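Local coordinates for protein PROBABLE CHAIN-FATTY-ACID-CoA LIGASE FADD13 (Mycobacterium tuberculosis, PDB 3T5B) that belongs to the ANL superfamily of AMP-binding enzymes, the family that takes in acyl-CoA synthetases, at residues Gly173-His178 with Leu359-Asn364; Phe160-Ser165 with Phe207-Leu212. All blocks are in the same frame, centred on the assembly; numbering follows the deposited sequence.

Contact 1 of 2, residues Gly173-His178 with Leu359-Asn364; sequences GVVHTH and LKEYWN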
loop_
_atom_site.group_PDB
_atom_site.type_symbol
_atom_site.label_atom_id
_atom_site.label_comp_id
_atom_site.label_asym_id
_atom_site.label_seq_id
_atom_site.Cartn_x
_atom_site.Cartn_y
_atom_site.Cartn_z
ATOM N N GLY A 173 9.630 -10.233 7.054
ATOM C CA GLY A 173 9.527 -8.795 6.845
ATOM C C GLY A 173 10.086 -8.339 5.496
ATOM O O GLY A 173 11.281 -8.473 5.247
ATOM N N VAL A 174 9.228 -7.814 4.621
ATOM C CA VAL A 174 9.652 -7.336 3.303
ATOM C C VAL A 174 10.186 -5.910 3.423
ATOM O O VAL A 174 9.436 -4.995 3.777
ATOM C CB VAL A 174 8.473 -7.298 2.293
ATOM C CG1 VAL A 174 8.990 -6.912 0.906
ATOM C CG2 VAL A 174 7.765 -8.647 2.243
ATOM N N VAL A 175 11.467 -5.702 3.132
ATOM C CA VAL A 175 12.003 -4.348 3.225
ATOM C C VAL A 175 11.909 -3.619 1.881
ATOM O O VAL A 175 12.352 -4.130 0.848
ATOM C CB VAL A 175 13.487 -4.327 3.723
ATOM C CG1 VAL A 175 13.771 -5.557 4.587
ATOM C CG2 VAL A 175 14.443 -4.240 2.560
ATOM N N HIS A 176 11.302 -2.433 1.905
ATOM C CA HIS A 176 11.162 -1.607 0.711
ATOM C C HIS A 176 11.894 -0.287 0.930
ATOM O O HIS A 176 12.029 0.187 2.054
ATOM C CB HIS A 176 9.680 -1.392 0.372
ATOM C CG HIS A 176 9.120 -2.452 -0.531
ATOM N ND1 HIS A 176 9.552 -2.624 -1.828
ATOM C CD2 HIS A 176 8.226 -3.444 -0.300
ATOM C CE1 HIS A 176 8.955 -3.678 -2.354
ATOM N NE2 HIS A 176 8.146 -4.193 -1.448
ATOM N N THR A 177 12.397 0.282 -0.154
ATOM C CA THR A 177 13.162 1.518 -0.080
ATOM C C THR A 177 12.420 2.664 -0.748
ATOM O O THR A 177 11.362 2.468 -1.339
ATOM C CB THR A 177 14.512 1.374 -0.810
ATOM O OG1 THR A 177 14.262 1.089 -2.189
ATOM C CG2 THR A 177 15.349 0.248 -0.217
ATOM N N HIS A 178 12.996 3.857 -0.655
ATOM C CA HIS A 178 12.413 5.022 -1.281
ATOM C C HIS A 178 12.281 4.793 -2.793
ATOM O O HIS A 178 11.279 5.180 -3.392
ATOM C CB HIS A 178 13.285 6.246 -0.996
ATOM C CG HIS A 178 13.189 6.730 0.416
ATOM N ND1 HIS A 178 12.526 7.890 0.759
ATOM C CD2 HIS A 178 13.625 6.185 1.578
ATOM C CE1 HIS A 178 12.560 8.037 2.074
ATOM N NE2 HIS A 178 13.220 7.017 2.594
ATOM N N LEU A 359 11.559 -5.699 -3.640
ATOM C CA LEU A 359 12.133 -5.472 -2.324
ATOM C C LEU A 359 13.652 -5.514 -2.397
ATOM O O LEU A 359 14.223 -5.993 -3.377
ATOM C CB LEU A 359 11.625 -6.547 -1.348
ATOM C CG LEU A 359 11.888 -8.061 -1.524
ATOM C CD1 LEU A 359 11.832 -8.487 -2.991
ATOM C CD2 LEU A 359 13.234 -8.398 -0.971
ATOM N N LYS A 360 14.304 -4.994 -1.363
ATOM C CA LYS A 360 15.756 -5.009 -1.296
ATOM C C LYS A 360 16.198 -6.339 -0.674
ATOM O O LYS A 360 17.188 -6.948 -1.091
ATOM C CB LYS A 360 16.254 -3.862 -0.421
ATOM C CG LYS A 360 17.730 -3.952 -0.071
ATOM C CD LYS A 360 18.085 -3.112 1.156
ATOM C CE LYS A 360 18.071 -1.623 0.869
ATOM N NZ LYS A 360 18.548 -0.821 2.049
ATOM N N GLU A 361 15.438 -6.782 0.320
ATOM C CA GLU A 361 15.748 -8.003 1.052
ATOM C C GLU A 361 14.631 -8.313 2.044
ATOM O O GLU A 361 13.753 -7.481 2.305
ATOM C CB GLU A 361 17.023 -7.789 1.863
ATOM C CG GLU A 361 16.877 -6.603 2.815
ATOM C CD GLU A 361 18.106 -6.339 3.659
ATOM O OE1 GLU A 361 19.235 -6.400 3.125
ATOM O OE2 GLU A 361 17.944 -6.049 4.861
ATOM N N TYR A 362 14.666 -9.518 2.590
ATOM C CA TYR A 362 13.710 -9.877 3.613
ATOM C C TYR A 362 14.455 -9.445 4.872
ATOM O O TYR A 362 15.656 -9.685 4.984
ATOM C CB TYR A 362 13.470 -11.381 3.625
ATOM C CG TYR A 362 12.539 -11.859 2.545
ATOM C CD1 TYR A 362 11.210 -11.438 2.512
ATOM C CD2 TYR A 362 12.971 -12.753 1.570
ATOM C CE1 TYR A 362 10.332 -11.899 1.540
ATOM C CE2 TYR A 362 12.100 -13.221 0.592
ATOM C CZ TYR A 362 10.785 -12.788 0.584
ATOM O OH TYR A 362 9.925 -13.234 -0.386
ATOM N N TRP A 363 13.762 -8.794 5.800
ATOM C CA TRP A 363 14.396 -8.327 7.025
ATOM C C TRP A 363 15.027 -9.453 7.829
ATOM O O TRP A 363 14.348 -10.361 8.307
ATOM C CB TRP A 363 13.390 -7.560 7.890
ATOM C CG TRP A 363 13.985 -6.972 9.140
ATOM C CD1 TRP A 363 13.843 -7.443 10.425
ATOM C CD2 TRP A 363 14.832 -5.820 9.230
ATOM N NE1 TRP A 363 14.552 -6.653 11.302
ATOM C CE2 TRP A 363 15.166 -5.652 10.602
ATOM C CE3 TRP A 363 15.341 -4.914 8.292
ATOM C CZ2 TRP A 363 15.992 -4.608 11.053
ATOM C CZ3 TRP A 363 16.163 -3.877 8.742
ATOM C CH2 TRP A 363 16.479 -3.734 10.113
ATOM N N ASN A 364 16.347 -9.380 7.962
ATOM C CA ASN A 364 17.110 -10.360 8.708
ATOM C C ASN A 364 16.746 -11.806 8.376
ATOM O O ASN A 364 16.432 -12.589 9.265
ATOM C CB ASN A 364 16.942 -10.106 10.204
ATOM C CG ASN A 364 17.782 -11.041 11.048
ATOM O OD1 ASN A 364 18.919 -11.362 10.694
ATOM N ND2 ASN A 364 17.234 -11.475 12.175
HETATM O O HOH W 1 11.883 -10.578 9.011
#
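V174 and Y362 are an antiparallel non-hydrogen-bonded pair, and backbone bonds on either side of them join the two segments. W363 N donates a hydrogen bond to G173 O over a short 2.6 Å, nearly straight at 172°, and the same oxygen takes a CA-H contact from Y362. V175 uses both its polar backbone atoms: its N donates to E361 O at 3.0 Å, and its O accepts from K360 N at 3.1 Å. Where the segments part, one water bridges them, accepting from G173 N and donating to W363 O.

V175 gives the largest share of the surface buried here. Its CG1 comes in at the edge of the W363 indole, and its CG2 lies 3.4 Å from E361 CG. V174 CG1 meets L359 CB at 3.5 Å, the two side chains crossing at about a right angle. L359 CB also sits over one face of the H176 ring. T177 CG2 touches K360 CE at 3.5 Å, beyond the bend of the lysine chain at chi3 (-72°). The polar ends find their partners outside the two segments: H176 NE2 hydrogen-bonds to T304 O and H176 ND1 to S180 OG, K360 NZ to N158 OD1 and D156 O, Y362 OH to E305 OE1, and W363 NE1 to D99 O.

Strand 173-177 is the middle of a three-stranded antiparallel sheet, between 158-163 and the short, weakly bonded strand 361-362. T177 caps helix 178-191 at its N terminus, while Y362 packs on helix 366-372 and, with L359, on F378 of strand 377-380.

Contact 2 of 2, residues Phe160-Ser165 with Phe207-Leu212; sequences FIMYTS and FHVAAL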
loop_
_atom_site.group_PDB
_atom_site.type_symbol
_atom_site.label_atom_id
_atom_site.label_comp_id
_atom_site.label_asym_id
_atom_site.label_seq_id
_atom_site.Cartn_x
_atom_site.Cartn_y
_atom_site.Cartn_z
ATOM N N PHE A 160 10.276 1.061 4.270
ATOM C CA PHE A 160 9.223 0.210 4.825
ATOM C C PHE A 160 9.630 -1.240 5.055
ATOM O O PHE A 160 10.436 -1.799 4.314
ATOM C CB PHE A 160 8.000 0.142 3.896
ATOM C CG PHE A 160 7.255 1.420 3.752
ATOM C CD1 PHE A 160 7.457 2.232 2.645
ATOM C CD2 PHE A 160 6.315 1.805 4.710
ATOM C CE1 PHE A 160 6.725 3.422 2.489
ATOM C CE2 PHE A 160 5.580 2.987 4.567
ATOM C CZ PHE A 160 5.786 3.799 3.451
ATOM N N ILE A 161 9.052 -1.837 6.095
ATOM C CA ILE A 161 9.238 -3.252 6.395
ATOM C C ILE A 161 7.807 -3.768 6.518
ATOM O O ILE A 161 7.081 -3.407 7.442
ATOM C CB ILE A 161 9.963 -3.535 7.724
ATOM C CG1 ILE A 161 11.384 -2.975 7.703
ATOM C CG2 ILE A 161 10.038 -5.051 7.939
ATOM C CD1 ILE A 161 12.183 -3.384 8.935
ATOM N N MET A 162 7.410 -4.590 5.559
ATOM C CA MET A 162 6.073 -5.159 5.510
ATOM C C MET A 162 6.176 -6.663 5.712
ATOM O O MET A 162 6.816 -7.337 4.905
ATOM C CB MET A 162 5.471 -4.906 4.132
ATOM C CG MET A 162 5.620 -3.487 3.608
ATOM S SD MET A 162 4.426 -2.382 4.353
ATOM C CE MET A 162 2.886 -3.009 3.585
ATOM N N TYR A 163 5.542 -7.192 6.761
ATOM C CA TYR A 163 5.573 -8.636 7.030
ATOM C C TYR A 163 4.481 -9.390 6.247
ATOM O O TYR A 163 3.451 -8.805 5.919
ATOM C CB TYR A 163 5.444 -8.894 8.542
ATOM C CG TYR A 163 6.704 -8.526 9.314
ATOM C CD1 TYR A 163 7.014 -7.190 9.595
ATOM C CD2 TYR A 163 7.619 -9.510 9.695
ATOM C CE1 TYR A 163 8.208 -6.844 10.231
ATOM C CE2 TYR A 163 8.808 -9.179 10.325
ATOM C CZ TYR A 163 9.103 -7.849 10.589
ATOM O OH TYR A 163 10.299 -7.525 11.189
ATOM N N THR A 164 4.704 -10.672 5.935
ATOM C CA THR A 164 3.717 -11.439 5.168
ATOM C C THR A 164 3.462 -12.909 5.491
ATOM O O THR A 164 2.390 -13.255 5.996
ATOM C CB THR A 164 3.999 -11.391 3.640
ATOM O OG1 THR A 164 5.409 -11.436 3.397
ATOM C CG2 THR A 164 3.380 -10.151 3.015
ATOM N N SER A 165 4.426 -13.770 5.165
ATOM C CA SER A 165 4.304 -15.221 5.363
ATOM C C SER A 165 3.147 -15.682 6.242
ATOM O O SER A 165 3.082 -15.368 7.435
ATOM C CB SER A 165 5.605 -15.801 5.916
ATOM O OG SER A 165 5.555 -17.221 5.934
ATOM N N PHE A 207 -2.199 -0.856 6.257
ATOM C CA PHE A 207 -1.046 -1.706 6.512
ATOM C C PHE A 207 -0.765 -2.657 5.348
ATOM O O PHE A 207 0.294 -3.278 5.296
ATOM C CB PHE A 207 -1.201 -2.468 7.838
ATOM C CG PHE A 207 -2.411 -3.344 7.911
ATOM C CD1 PHE A 207 -2.468 -4.540 7.203
ATOM C CD2 PHE A 207 -3.481 -2.993 8.721
ATOM C CE1 PHE A 207 -3.573 -5.379 7.307
ATOM C CE2 PHE A 207 -4.593 -3.824 8.831
ATOM C CZ PHE A 207 -4.637 -5.021 8.121
ATOM N N HIS A 208 -1.710 -2.770 4.412
ATOM C CA HIS A 208 -1.507 -3.610 3.226
ATOM C C HIS A 208 -0.635 -2.825 2.246
ATOM O O HIS A 208 -0.815 -1.618 2.083
ATOM C CB HIS A 208 -2.831 -3.952 2.534
ATOM C CG HIS A 208 -3.482 -5.196 3.050
ATOM N ND1 HIS A 208 -4.152 -5.246 4.255
ATOM C CD2 HIS A 208 -3.567 -6.442 2.522
ATOM C CE1 HIS A 208 -4.623 -6.466 4.446
ATOM N NE2 HIS A 208 -4.282 -7.212 3.409
ATOM N N VAL A 209 0.294 -3.516 1.589
ATOM C CA VAL A 209 1.206 -2.878 0.645
ATOM C C VAL A 209 0.484 -2.116 -0.461
ATOM O O VAL A 209 0.899 -1.015 -0.841
ATOM C CB VAL A 209 2.178 -3.921 0.006
ATOM C CG1 VAL A 209 1.407 -4.944 -0.817
ATOM C CG2 VAL A 209 3.200 -3.215 -0.854
ATOM N N ALA A 210 -0.599 -2.696 -0.967
ATOM C CA ALA A 210 -1.374 -2.067 -2.028
ATOM C C ALA A 210 -1.864 -0.672 -1.626
ATOM O O ALA A 210 -1.715 0.287 -2.379
ATOM C CB ALA A 210 -2.559 -2.947 -2.391
ATOM N N ALA A 211 -2.439 -0.556 -0.434
ATOM C CA ALA A 211 -2.959 0.728 0.029
ATOM C C ALA A 211 -1.855 1.762 0.213
ATOM O O ALA A 211 -2.039 2.954 -0.048
ATOM C CB ALA A 211 -3.725 0.538 1.336
ATOM N N LEU A 212 -0.699 1.295 0.656
ATOM C CA LEU A 212 0.431 2.166 0.894
ATOM C C LEU A 212 0.915 2.834 -0.393
ATOM O O LEU A 212 1.135 4.055 -0.438
ATOM C CB LEU A 212 1.550 1.342 1.515
ATOM C CG LEU A 212 2.361 1.891 2.680
ATOM C CD1 LEU A 212 1.455 2.523 3.737
ATOM C CD2 LEU A 212 3.168 0.727 3.262
#
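M162 on strand 158-163 faces V209 in the first turn of helix 209-221, and their CA atoms, 7.2 Å apart, are the closest CA pair of the two segments. No hydrogen bond crosses this gap. H208 is at the N-cap position, and the first helical bond of the segment runs from L212 N to H208 O, 3.2 Å long. The contact is made by the side chains of F160 and M162, two residues apart on one side of the strand, against L212, V209 and the backbone at F207-V209.

M162 makes the closest approach. Its chain bends at chi2 (-79°) and again at chi3, which tucks the CE methyl against the backbone where the loop turns into the helix. CE lies 3.1 Å from F207 O and 3.3 Å from V209 N, a tight fit, with V209 CB a little further off at 3.8 Å. The sulfur behind it meets L212 end on, M162 SD lying 3.5 Å from L212 CD2.

That same leucine methyl also serves F160. L212 CD2 sits over one face of the phenyl ring in a CH-pi contact, 3.9 Å from the F160 centroid and 25° off the normal, shifted toward the F160 CD2-CE2 side of the ring. F71 meets the F160 ring edge-to-face. P83 of strand 80-83 touches both M162 and F207, and T304 also packs against M162.

This is an apolar strand-to-helix junction within the AMP-binding fold. Just past M162, T164 and S165 open the Ser/Thr/Gly-rich signature loop of ANL enzymes, so the junction packs helix 209-221 against the strand that leads into that loop.

From the N terminus the chain reaches 160-165 first, turns through the signature loop, and comes back antiparallel as 173-178. It next forms helix 178-191 and arrives at 207-212, where contact 2 closes a loop of 41 residues. Contact 1 closes only after a further long excursion, when 359-364 returns and 180 residues have passed since 173-178. The segments alternate along the chain, so the two loops cross rather than nest. With centres 10 Å apart, the contacts meet where strands 158-163 and 173-177 lie side by side, and W363 packs on I161. Together they tie helix 209-221 and the late strand 361-362 to one hairpin.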